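Local coordinates for protein alpha-galactosidase (Lactobacillus brevis, PDB 3MI6) that probably hydrolyses terminal, non-reducing alpha-D-galactose residues from alpha-D-galactosides, as a member of glycosyl hydrolase family 36, at residues R222-H227 with W478-Y483; V253-F258 with R533-M538. All coordinates share one frame; numbering follows the deposited sequence.

In the fold
Along the chain, the N-terminal beta-rich domain comes first and supplies two loops: 222-227, which follows strand 214-219, and the loop 253-258, which connects strand 247-252 to strand 258-264. The parallel eight-stranded barrel follows and meets both. Contact 1 brings 222-227 against the loop after barrel strand 475-478, closing 250 intervening residues; contact 2 brings 253-258 against 533-538, which lies between barrel strands 523-526 and 544-546, closing 274. The segments alternate, so the two closures cross. Their centres are about 10 Å apart, and they are joined directly by probable hydrogen bonds from S225 OG to D535 OD2 and from M223 N to N257 OD1.

Contact 1: residues R222-H227 with W478-Y483; sequences RMASSH and WDMNRY
Y483 and H227 both hold CG anti to the carbonyl carbon (chi1 -67° each). The phenol oxygen of Y483 lies at the edge of the imidazole, near its plane. H227 ND1 and Y483 OH share a hydrogen bond, though their modelled separation of 2.5 Å is doubtful at this resolution. H227 N adds a weak bond to Y483 OH at 3.3 Å, and H227 NE2 is hydrogen-bonded to S529 O. R222 lies over one face of the phenol ring: its CB makes a CH-pi contact 4.2 Å from the centroid, while NE sits above the rim, 3.5 Å from Y483 CE2, with the guanidinium plane turned 73° from the ring.

The tyrosine belongs to a loop at the C-terminal end of a TIM-barrel strand, where D479 is the predicted nucleophile, so the beta-rich domain here packs beside the probable galactose site. A phenylalanine in place of Y483 would probably leave H227 ND1 and N without this oxygen, and the imidazole tethered at NE2 but less firmly at ND1. A224 CB lies at the ring edge and meets M480 CE at 3.9 Å. A57 of the second subunit also packs on Y483.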
# COMPACT_ATOMS: atom_id res chain seq x y z
N ARG D 222 5.44 0.92 -33.79
CA ARG D 222 5.76 -0.25 -34.60
C ARG D 222 4.82 -0.51 -35.77
O ARG D 222 4.77 -1.64 -36.28
CB ARG D 222 5.84 -1.48 -33.71
CG ARG D 222 6.34 -1.18 -32.30
CD ARG D 222 5.90 -2.28 -31.31
NE ARG D 222 6.94 -3.29 -31.12
CZ ARG D 222 7.75 -3.32 -30.07
NH1 ARG D 222 7.62 -2.39 -29.11
NH2 ARG D 222 8.66 -4.28 -29.97
N MSE D 223 4.11 0.52 -36.23
CA MSE D 223 3.11 0.37 -37.30
C MSE D 223 2.06 -0.73 -37.04
O MSE D 223 1.53 -1.35 -37.98
CB MSE D 223 3.78 0.11 -38.65
CG MSE D 223 4.31 1.32 -39.39
SE MSE D 223 5.04 0.70 -41.13
CE MSE D 223 5.65 2.42 -41.79
N ALA D 224 1.79 -0.96 -35.77
CA ALA D 224 0.71 -1.82 -35.32
C ALA D 224 0.46 -1.42 -33.89
O ALA D 224 1.38 -0.93 -33.22
CB ALA D 224 1.12 -3.27 -35.38
N SER D 225 -0.78 -1.58 -33.42
CA SER D 225 -1.01 -1.56 -31.99
C SER D 225 -0.17 -2.75 -31.62
O SER D 225 -0.10 -3.69 -32.39
CB SER D 225 -2.48 -1.83 -31.70
OG SER D 225 -2.92 -2.95 -32.47
N SER D 226 0.52 -2.74 -30.51
CA SER D 226 1.51 -3.82 -30.37
C SER D 226 1.05 -5.09 -29.62
O SER D 226 -0.09 -5.21 -29.20
CB SER D 226 2.78 -3.24 -29.75
OG SER D 226 2.46 -2.35 -28.69
N HIS D 227 1.96 -6.06 -29.52
CA HIS D 227 1.91 -7.05 -28.45
C HIS D 227 2.14 -6.30 -27.13
O HIS D 227 1.58 -6.63 -26.11
CB HIS D 227 3.02 -8.11 -28.59
CG HIS D 227 2.88 -9.00 -29.79
ND1 HIS D 227 3.53 -8.75 -30.99
CD2 HIS D 227 2.17 -10.14 -29.98
CE1 HIS D 227 3.22 -9.70 -31.86
NE2 HIS D 227 2.40 -10.55 -31.27
N TRP D 478 -5.21 -14.36 -41.61
CA TRP D 478 -4.36 -13.31 -42.16
C TRP D 478 -3.36 -12.87 -41.09
O TRP D 478 -3.67 -12.08 -40.19
CB TRP D 478 -5.24 -12.16 -42.63
CG TRP D 478 -4.54 -10.90 -43.06
CD1 TRP D 478 -3.32 -10.46 -42.66
CD2 TRP D 478 -5.06 -9.90 -43.94
NE1 TRP D 478 -3.03 -9.24 -43.24
CE2 TRP D 478 -4.08 -8.87 -44.03
CE3 TRP D 478 -6.25 -9.76 -44.66
CZ2 TRP D 478 -4.26 -7.74 -44.81
CZ3 TRP D 478 -6.43 -8.63 -45.43
CH2 TRP D 478 -5.44 -7.63 -45.51
N ASP D 479 -2.14 -13.39 -41.20
CA ASP D 479 -1.12 -13.23 -40.18
C ASP D 479 -0.20 -12.05 -40.51
O ASP D 479 -0.35 -11.42 -41.56
CB ASP D 479 -0.33 -14.53 -40.08
CG ASP D 479 0.35 -14.70 -38.75
OD1 ASP D 479 0.46 -13.70 -38.01
OD2 ASP D 479 0.77 -15.84 -38.46
N MSE D 480 0.75 -11.76 -39.63
CA MSE D 480 1.65 -10.61 -39.77
C MSE D 480 2.74 -10.72 -38.70
O MSE D 480 2.50 -10.37 -37.53
CB MSE D 480 0.86 -9.31 -39.64
CG MSE D 480 1.56 -8.09 -40.22
SE MSE D 480 2.88 -7.26 -39.03
CE MSE D 480 1.70 -6.35 -37.74
N ASN D 481 3.93 -11.18 -39.09
CA ASN D 481 4.91 -11.73 -38.16
C ASN D 481 6.22 -10.98 -37.91
O ASN D 481 7.14 -11.53 -37.31
CB ASN D 481 5.24 -13.17 -38.56
CG ASN D 481 4.13 -14.14 -38.23
OD1 ASN D 481 3.67 -14.91 -39.08
ND2 ASN D 481 3.67 -14.10 -36.98
N ARG D 482 6.34 -9.74 -38.35
CA ARG D 482 7.47 -8.93 -37.91
C ARG D 482 7.11 -7.46 -37.82
O ARG D 482 6.06 -7.06 -38.30
CB ARG D 482 8.67 -9.11 -38.83
CG ARG D 482 8.50 -8.46 -40.18
CD ARG D 482 9.82 -8.17 -40.78
NE ARG D 482 10.42 -6.97 -40.21
CZ ARG D 482 11.63 -6.53 -40.53
NH1 ARG D 482 12.36 -7.20 -41.41
NH2 ARG D 482 12.12 -5.42 -39.99
N TYR D 483 7.98 -6.67 -37.21
CA TYR D 483 7.77 -5.23 -37.13
C TYR D 483 8.65 -4.49 -38.14
O TYR D 483 9.82 -4.81 -38.30
CB TYR D 483 8.00 -4.71 -35.69
CG TYR D 483 6.97 -5.21 -34.71
CD1 TYR D 483 5.61 -5.01 -34.95
CD2 TYR D 483 7.34 -5.89 -33.54
CE1 TYR D 483 4.65 -5.46 -34.05
CE2 TYR D 483 6.39 -6.34 -32.64
CZ TYR D 483 5.04 -6.13 -32.90
OH TYR D 483 4.07 -6.58 -32.02

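Contact 2: residues V253-F258 with R533-M538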
# COMPACT_ATOMS: atom_id res chain seq x y z
N VAL D 253 -10.50 2.92 -32.70
CA VAL D 253 -10.61 2.08 -33.89
C VAL D 253 -9.47 2.35 -34.86
O VAL D 253 -9.65 3.04 -35.84
CB VAL D 253 -11.91 2.29 -34.61
CG1 VAL D 253 -12.13 1.13 -35.57
CG2 VAL D 253 -13.03 2.40 -33.61
N TYR D 254 -8.30 1.79 -34.57
CA TYR D 254 -7.08 2.03 -35.33
C TYR D 254 -6.15 0.86 -35.07
O TYR D 254 -6.29 0.18 -34.07
CB TYR D 254 -6.43 3.34 -34.87
CG TYR D 254 -5.37 3.84 -35.82
CD1 TYR D 254 -5.66 4.08 -37.16
CD2 TYR D 254 -4.06 4.08 -35.37
CE1 TYR D 254 -4.69 4.53 -38.02
CE2 TYR D 254 -3.08 4.53 -36.23
CZ TYR D 254 -3.40 4.75 -37.55
OH TYR D 254 -2.43 5.19 -38.42
N SER D 255 -5.21 0.59 -35.96
CA SER D 255 -4.41 -0.62 -35.83
C SER D 255 -2.94 -0.34 -36.03
O SER D 255 -2.14 -1.26 -36.11
CB SER D 255 -4.85 -1.67 -36.86
OG SER D 255 -6.26 -1.73 -36.96
N GLY D 256 -2.60 0.94 -36.12
CA GLY D 256 -1.23 1.35 -36.36
C GLY D 256 -0.69 2.03 -35.12
O GLY D 256 -1.08 1.68 -34.00
N ASN D 257 0.21 3.00 -35.31
CA ASN D 257 0.82 3.67 -34.18
C ASN D 257 -0.18 4.43 -33.34
O ASN D 257 -0.91 5.26 -33.86
CB ASN D 257 1.88 4.63 -34.68
CG ASN D 257 3.06 3.91 -35.25
OD1 ASN D 257 3.20 2.71 -35.07
ND2 ASN D 257 3.93 4.63 -35.94
N PHE D 258 -0.24 4.14 -32.05
CA PHE D 258 -1.15 4.89 -31.20
C PHE D 258 -0.48 5.54 -29.99
O PHE D 258 0.63 5.17 -29.60
CB PHE D 258 -2.31 4.00 -30.74
CG PHE D 258 -1.94 3.06 -29.65
CD1 PHE D 258 -1.43 1.81 -29.93
CD2 PHE D 258 -2.12 3.42 -28.33
CE1 PHE D 258 -1.11 0.92 -28.92
CE2 PHE D 258 -1.79 2.53 -27.32
CZ PHE D 258 -1.29 1.28 -27.63
N ARG D 533 -1.86 -7.31 -33.05
CA ARG D 533 -2.71 -6.26 -33.62
C ARG D 533 -4.12 -6.35 -33.08
O ARG D 533 -5.05 -5.89 -33.71
CB ARG D 533 -2.72 -6.33 -35.14
CG ARG D 533 -1.74 -5.40 -35.79
CD ARG D 533 -2.33 -4.78 -37.02
NE ARG D 533 -2.53 -5.74 -38.11
CZ ARG D 533 -1.80 -5.79 -39.22
NH1 ARG D 533 -0.79 -4.93 -39.40
NH2 ARG D 533 -2.07 -6.70 -40.15
N PHE D 534 -4.26 -6.92 -31.90
CA PHE D 534 -5.57 -7.20 -31.35
C PHE D 534 -6.32 -5.91 -31.02
O PHE D 534 -6.28 -5.44 -29.87
CB PHE D 534 -5.39 -8.03 -30.07
CG PHE D 534 -6.63 -8.74 -29.65
CD1 PHE D 534 -7.61 -8.09 -28.95
CD2 PHE D 534 -6.81 -10.08 -29.96
CE1 PHE D 534 -8.74 -8.75 -28.57
CE2 PHE D 534 -7.94 -10.76 -29.59
CZ PHE D 534 -8.91 -10.09 -28.89
N ASP D 535 -7.03 -5.35 -32.01
CA ASP D 535 -7.65 -4.05 -31.81
C ASP D 535 -8.94 -3.80 -32.59
O ASP D 535 -9.26 -4.50 -33.52
CB ASP D 535 -6.64 -2.94 -32.09
CG ASP D 535 -6.16 -2.94 -33.52
OD1 ASP D 535 -6.96 -3.25 -34.43
OD2 ASP D 535 -4.97 -2.62 -33.72
N LEU D 536 -9.68 -2.78 -32.19
CA LEU D 536 -10.99 -2.50 -32.77
C LEU D 536 -10.87 -2.28 -34.28
O LEU D 536 -11.79 -2.57 -35.04
CB LEU D 536 -11.67 -1.32 -32.07
CG LEU D 536 -11.94 -1.45 -30.55
CD1 LEU D 536 -12.33 -0.12 -29.95
CD2 LEU D 536 -12.97 -2.49 -30.19
N GLY D 537 -9.71 -1.81 -34.72
CA GLY D 537 -9.52 -1.51 -36.12
C GLY D 537 -9.72 -2.75 -36.97
O GLY D 537 -10.27 -2.68 -38.06
N MSE D 538 -9.26 -3.88 -36.46
CA MSE D 538 -9.33 -5.12 -37.22
C MSE D 538 -10.66 -5.85 -37.05
O MSE D 538 -11.07 -6.58 -37.95
CB MSE D 538 -8.19 -6.03 -36.83
CG MSE D 538 -6.84 -5.38 -36.94
SE MSE D 538 -6.17 -5.42 -38.78
CE MSE D 538 -6.07 -7.35 -39.03
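V253 and G537 bring their backbones together, CA to CA 4.4 Å, where the irregular chain of 253-258 passes the first turn of helix 536-539. The glycine presents only main chain here, and V253 CG1 rests against G537 CA at 3.8 Å. The valine's other branch, CG2, touches L536 CB more loosely at 4.2 Å. S255 points at the helix start, its OG beside the backbone N of its own residue (chi1 -42°), 3.4 Å from G537 CA. The same hydroxyl lies 3.0 Å from D535 OD1, a possible hydrogen bond that is not settled; S255 OG is also hydrogen-bonded to Y509 OH.

D535 is the N-cap: its CG sits between the backbone N and carbonyl carbon (chi1 63°), and OD1 accepts from M538 N at 3.1 Å. Its other oxygen, OD2, is hydrogen-bonded to S225 OG. R533 lays its CD 3.6 Å from S255 O and sends its guanidinium to a salt bridge with E416. In this buried joint between the beta-rich domain and the barrel, the helix N terminus, through the capping bond from M538 N, and the S225 hydroxyl are likely to stabilise a negative charge on the D535 carboxylate.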